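Endoglucanase(Endo-1,4-beta-glucanase)protein (Pseudomonas stutzeri, PDB 4LX4) probably hydrolyses O-glycosidic bonds in beta-glucans such as cellulose, as a TIM-barrel enzyme of glycosyl hydrolase family 5. Local coordinates at residues A[15-20]-A[54-59]; A[225-230]-A[262-267]. All coordinates share one frame; numbering follows the deposited sequence.

In the fold
Both contacts belong to one beta/alpha barrel but to different layers of it. Contact 1 (15-20 with 54-59) is wholly buried, about 7 Å from the centre of the chain, and joins two adjacent parallel strands of the barrel wall through backbone hydrogen bonds and a polar pair directed into the barrel. Contact 2 (225-230 with 262-267) lies about 21 Å from that centre and is partly exposed; there the start of helix 229-243 and the turn before it meet helix 260-275 through methyl groups, a proline ring and a bridging water. The two share no element, and their nearest atoms are about 8 Å apart.

Contact 1 of 2, residues A[15-20]-A[54-59]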
# COMPACT_ATOMS: atom_id res chain seq x y z
N GLY A 15 -2.11 5.97 -7.69
CA GLY A 15 -1.33 4.91 -8.26
C GLY A 15 -2.06 3.61 -8.15
O GLY A 15 -3.28 3.58 -8.01
N VAL A 16 -1.30 2.53 -8.20
CA VAL A 16 -1.87 1.21 -8.30
C VAL A 16 -1.05 0.24 -7.48
O VAL A 16 0.16 0.33 -7.44
CB VAL A 16 -1.95 0.74 -9.79
CG1 VAL A 16 -0.60 0.85 -10.45
CG2 VAL A 16 -2.46 -0.68 -9.87
N ASN A 17 -1.74 -0.68 -6.80
CA ASN A 17 -1.11 -1.82 -6.18
C ASN A 17 -0.75 -2.83 -7.27
O ASN A 17 -1.57 -3.12 -8.14
CB ASN A 17 -2.06 -2.46 -5.15
CG ASN A 17 -2.16 -1.66 -3.86
OD1 ASN A 17 -1.37 -1.84 -2.93
ND2 ASN A 17 -3.13 -0.76 -3.79
N ILE A 18 0.49 -3.34 -7.25
CA ILE A 18 0.94 -4.30 -8.26
C ILE A 18 1.23 -5.69 -7.66
O ILE A 18 2.03 -5.84 -6.73
CB ILE A 18 2.16 -3.77 -9.04
CG1 ILE A 18 1.75 -2.56 -9.90
CG2 ILE A 18 2.78 -4.87 -9.91
CD1 ILE A 18 0.70 -2.83 -10.97
N SER A 19 0.55 -6.69 -8.21
CA SER A 19 0.71 -8.09 -7.81
C SER A 19 2.05 -8.65 -8.30
O SER A 19 2.72 -8.00 -9.10
CB SER A 19 -0.44 -8.90 -8.38
OG SER A 19 -0.49 -8.73 -9.77
N GLY A 20 2.45 -9.84 -7.83
CA GLY A 20 1.68 -10.64 -6.87
C GLY A 20 2.56 -11.43 -5.91
O GLY A 20 2.37 -12.64 -5.71
N LEU A 54 3.07 6.02 -9.54
CA LEU A 54 3.07 5.61 -8.14
C LEU A 54 2.63 4.14 -8.01
O LEU A 54 1.58 3.76 -8.49
CB LEU A 54 2.14 6.51 -7.32
CG LEU A 54 2.04 6.20 -5.82
CD1 LEU A 54 3.37 6.47 -5.11
CD2 LEU A 54 0.89 6.96 -5.14
N ILE A 55 3.46 3.33 -7.37
CA ILE A 55 3.17 1.91 -7.25
C ILE A 55 3.36 1.47 -5.79
O ILE A 55 4.37 1.82 -5.15
CB ILE A 55 4.10 1.06 -8.15
CG1 ILE A 55 3.95 1.45 -9.63
CG2 ILE A 55 3.90 -0.44 -7.92
CD1 ILE A 55 2.50 1.44 -10.15
N ARG A 56 2.39 0.73 -5.28
CA ARG A 56 2.55 0.04 -4.00
C ARG A 56 2.77 -1.44 -4.32
O ARG A 56 1.98 -2.03 -5.06
CB ARG A 56 1.30 0.23 -3.14
CG ARG A 56 1.38 -0.35 -1.71
CD ARG A 56 0.13 0.04 -0.92
NE ARG A 56 0.07 -0.50 0.45
CZ ARG A 56 -0.70 -1.51 0.85
NH1 ARG A 56 -1.49 -2.16 -0.01
NH2 ARG A 56 -0.67 -1.90 2.12
N PHE A 57 3.84 -2.03 -3.79
CA PHE A 57 4.19 -3.42 -4.10
C PHE A 57 4.28 -4.35 -2.88
O PHE A 57 5.31 -4.39 -2.20
CB PHE A 57 5.47 -3.50 -4.92
CG PHE A 57 5.74 -4.88 -5.44
CD1 PHE A 57 5.00 -5.39 -6.50
CD2 PHE A 57 6.71 -5.68 -4.85
CE1 PHE A 57 5.23 -6.69 -6.97
CE2 PHE A 57 6.95 -6.97 -5.30
CZ PHE A 57 6.22 -7.47 -6.38
N PRO A 58 3.21 -5.13 -2.66
CA PRO A 58 3.18 -6.16 -1.61
C PRO A 58 4.19 -7.30 -1.79
O PRO A 58 4.37 -7.83 -2.88
CB PRO A 58 1.76 -6.71 -1.69
CG PRO A 58 0.96 -5.58 -2.30
CD PRO A 58 1.89 -4.92 -3.27
N PHE A 59 4.82 -7.65 -0.67
CA PHE A 59 5.64 -8.85 -0.54
C PHE A 59 5.39 -9.30 0.91
O PHE A 59 4.76 -8.55 1.69
CB PHE A 59 7.11 -8.52 -0.81
CG PHE A 59 7.76 -7.67 0.25
CD1 PHE A 59 7.62 -6.30 0.24
CD2 PHE A 59 8.51 -8.26 1.26
CE1 PHE A 59 8.20 -5.52 1.22
CE2 PHE A 59 9.10 -7.49 2.25
CZ PHE A 59 8.95 -6.12 2.23
O HOH W 1 2.86 -7.74 -4.96
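Asn17 and Arg56 lie side by side on neighbouring parallel strands, both directed into the barrel. Arg56 NH1 gives a nearly straight hydrogen bond to Asn17 OD1 (2.9 Å, 165° at the hydrogen); the oxygen sits at the guanidinium edge close to its plane, the amide almost upright to it (85°). With CG opposite the backbone N (chi1 -175°) and the chain extended to NE, Arg56 runs its methylenes past the same oxygen, CD 3.1 Å from Asn17 OD1. Its NH2 bonds to Asn143 OD1, with salt bridges from NE to Asp140 and Glu204, NH2 to Glu175 and NH1 to Glu252; a bound TRS about 5 Å from the side chain is consistent with a place in the active-site pocket. With an alanine here, Asn17 OD1 would probably lose its NH1 partner, and Glu175 and Glu252 their salt bridges.

On the other face, Ile18 crosses Ile55 obliquely, CG1 3.6 Å from Ile55 CG2. Phe57 crosses Ile18 at about a right angle, CD1 4.1 Å from Ile18 CG2; water 1 lies over one face of the Phe57 ring, toward its rim, donating to Ile18 O and Pro58 O. Val16 N bonds to Leu54 O, Arg56 N to Val16 O and Ile18 N to Arg56 O.

Helix 41-49 connects the strands in a beta-alpha-beta unit, its Tyr47 packing on Val16 and Ile18; strand 280-285 borders 14-18, and 93-98 borders 54-59.

Contact 2 of 2, residues A[225-230]-A[262-267]; sequences IDPMIG and AAQAMD
The turn leading into helix 229-243 packs against helix 260-275 in the outer layer of the beta/alpha barrel. The CA atoms of Pro227 and Ala265 are the nearest pair across the two segments, 4.1 Å apart, and the Ala265 methyl lies at the middle of the contact. Ile225 CG2 and Ile229 CG2 approach Ala265 CB, each at 4.0 Å, and the carbonyl oxygen of Asp226 also borders it. Ile225 reaches back toward the start of the helix with its other branch: CG1 lies opposite the carbonyl carbon (chi1 -64°) and the chain is extended beyond it, placing CD1 3.9 Å from Ala262 CB.

At the more exposed margin, Pro227 and Gln264 run side by side and point the same way. The proline CB meets Gln264 CB, and Gln264 OE1 lies 3.7 Å from Pro227 CB, a van der Waals approach of the amide oxygen to the ring.

The segments are linked through water 2, which donates to Pro227 O and to Ala265 O, both at 2.7 Å, and accepts a weak bond from Gly230 N. Separately, Pro227 O receives a weaker but nearly linear CA-H...O contact from Ala265 (168° at the hydrogen). The turn itself is braced from within: Asp226 OD1 accepts from Met228 N through its anti lone pair, forming an Asx turn, while Ile229 N bonds to Asp226 O across a type I beta turn, with Met228 at the N-cap.

Asn268, further along helix 260-275, donates from ND2 to Pro227 O. Phe209 from a loop touches Ala265, and on another side of this helix Met266 packs on helix 305-311.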
# COMPACT_ATOMS: atom_id res chain seq x y z
N ILE A 225 -24.86 0.80 -2.42
CA ILE A 225 -23.65 1.58 -2.17
C ILE A 225 -23.93 3.09 -2.40
O ILE A 225 -24.15 3.50 -3.54
CB ILE A 225 -22.52 1.13 -3.10
CG1 ILE A 225 -22.13 -0.32 -2.83
CG2 ILE A 225 -21.35 2.13 -3.05
CD1 ILE A 225 -21.18 -0.91 -3.85
N ASP A 226 -23.86 3.91 -1.36
CA ASP A 226 -24.07 5.36 -1.48
C ASP A 226 -22.93 6.03 -2.26
O ASP A 226 -21.76 5.76 -1.98
CB ASP A 226 -24.19 6.00 -0.10
CG ASP A 226 -24.63 7.45 -0.14
OD1 ASP A 226 -23.83 8.30 -0.58
OD2 ASP A 226 -25.77 7.75 0.27
N PRO A 227 -23.25 6.89 -3.23
CA PRO A 227 -22.14 7.46 -4.02
C PRO A 227 -21.18 8.32 -3.19
O PRO A 227 -20.07 8.60 -3.65
CB PRO A 227 -22.86 8.30 -5.08
CG PRO A 227 -24.22 8.59 -4.51
CD PRO A 227 -24.57 7.38 -3.69
N MET A 228 -21.56 8.69 -1.97
CA MET A 228 -20.67 9.46 -1.10
C MET A 228 -20.04 8.62 0.03
O MET A 228 -19.36 9.16 0.90
CB MET A 228 -21.42 10.66 -0.50
CG MET A 228 -21.77 11.76 -1.50
SD MET A 228 -20.32 12.59 -2.24
CE MET A 228 -19.94 13.84 -1.01
N ILE A 229 -20.24 7.31 -0.01
CA ILE A 229 -19.69 6.41 1.01
C ILE A 229 -18.15 6.48 1.07
O ILE A 229 -17.54 6.35 2.12
CB ILE A 229 -20.19 4.96 0.81
CG1 ILE A 229 -20.10 4.17 2.11
CG2 ILE A 229 -19.43 4.28 -0.31
CD1 ILE A 229 -21.00 4.70 3.20
N GLY A 230 -17.52 6.69 -0.08
CA GLY A 230 -16.08 6.82 -0.10
C GLY A 230 -15.62 8.08 0.58
O GLY A 230 -14.66 8.06 1.36
N ALA A 262 -20.67 1.43 -7.12
CA ALA A 262 -19.29 1.51 -6.63
C ALA A 262 -18.49 2.47 -7.51
O ALA A 262 -17.59 3.17 -7.03
CB ALA A 262 -18.63 0.14 -6.63
N ALA A 263 -18.81 2.51 -8.80
CA ALA A 263 -18.13 3.41 -9.73
C ALA A 263 -18.33 4.87 -9.35
O ALA A 263 -17.38 5.65 -9.35
CB ALA A 263 -18.62 3.15 -11.16
N GLN A 264 -19.57 5.23 -9.03
CA GLN A 264 -19.88 6.57 -8.55
C GLN A 264 -19.15 6.89 -7.25
O GLN A 264 -18.66 8.01 -7.06
CB GLN A 264 -21.39 6.77 -8.40
CG GLN A 264 -22.11 7.08 -9.72
CD GLN A 264 -23.54 7.52 -9.48
OE1 GLN A 264 -24.11 7.28 -8.41
NE2 GLN A 264 -24.13 8.18 -10.47
N ALA A 265 -19.07 5.91 -6.36
CA ALA A 265 -18.39 6.07 -5.08
C ALA A 265 -16.89 6.29 -5.27
O ALA A 265 -16.29 7.08 -4.55
CB ALA A 265 -18.64 4.86 -4.20
N MET A 266 -16.31 5.60 -6.24
CA MET A 266 -14.88 5.76 -6.56
C MET A 266 -14.59 7.15 -7.13
O MET A 266 -13.62 7.78 -6.74
CB MET A 266 -14.41 4.66 -7.52
CG MET A 266 -13.00 4.84 -8.06
SD MET A 266 -12.40 3.34 -8.88
CE MET A 266 -10.91 3.92 -9.70
N ASP A 267 -15.43 7.64 -8.04
CA ASP A 267 -15.27 8.99 -8.57
C ASP A 267 -15.26 10.05 -7.48
O ASP A 267 -14.35 10.90 -7.43
CB ASP A 267 -16.38 9.32 -9.57
CG ASP A 267 -15.95 9.18 -11.01
OD1 ASP A 267 -14.73 9.27 -11.29
OD2 ASP A 267 -16.84 8.95 -11.86
O HOH W 2 -17.60 8.25 -2.50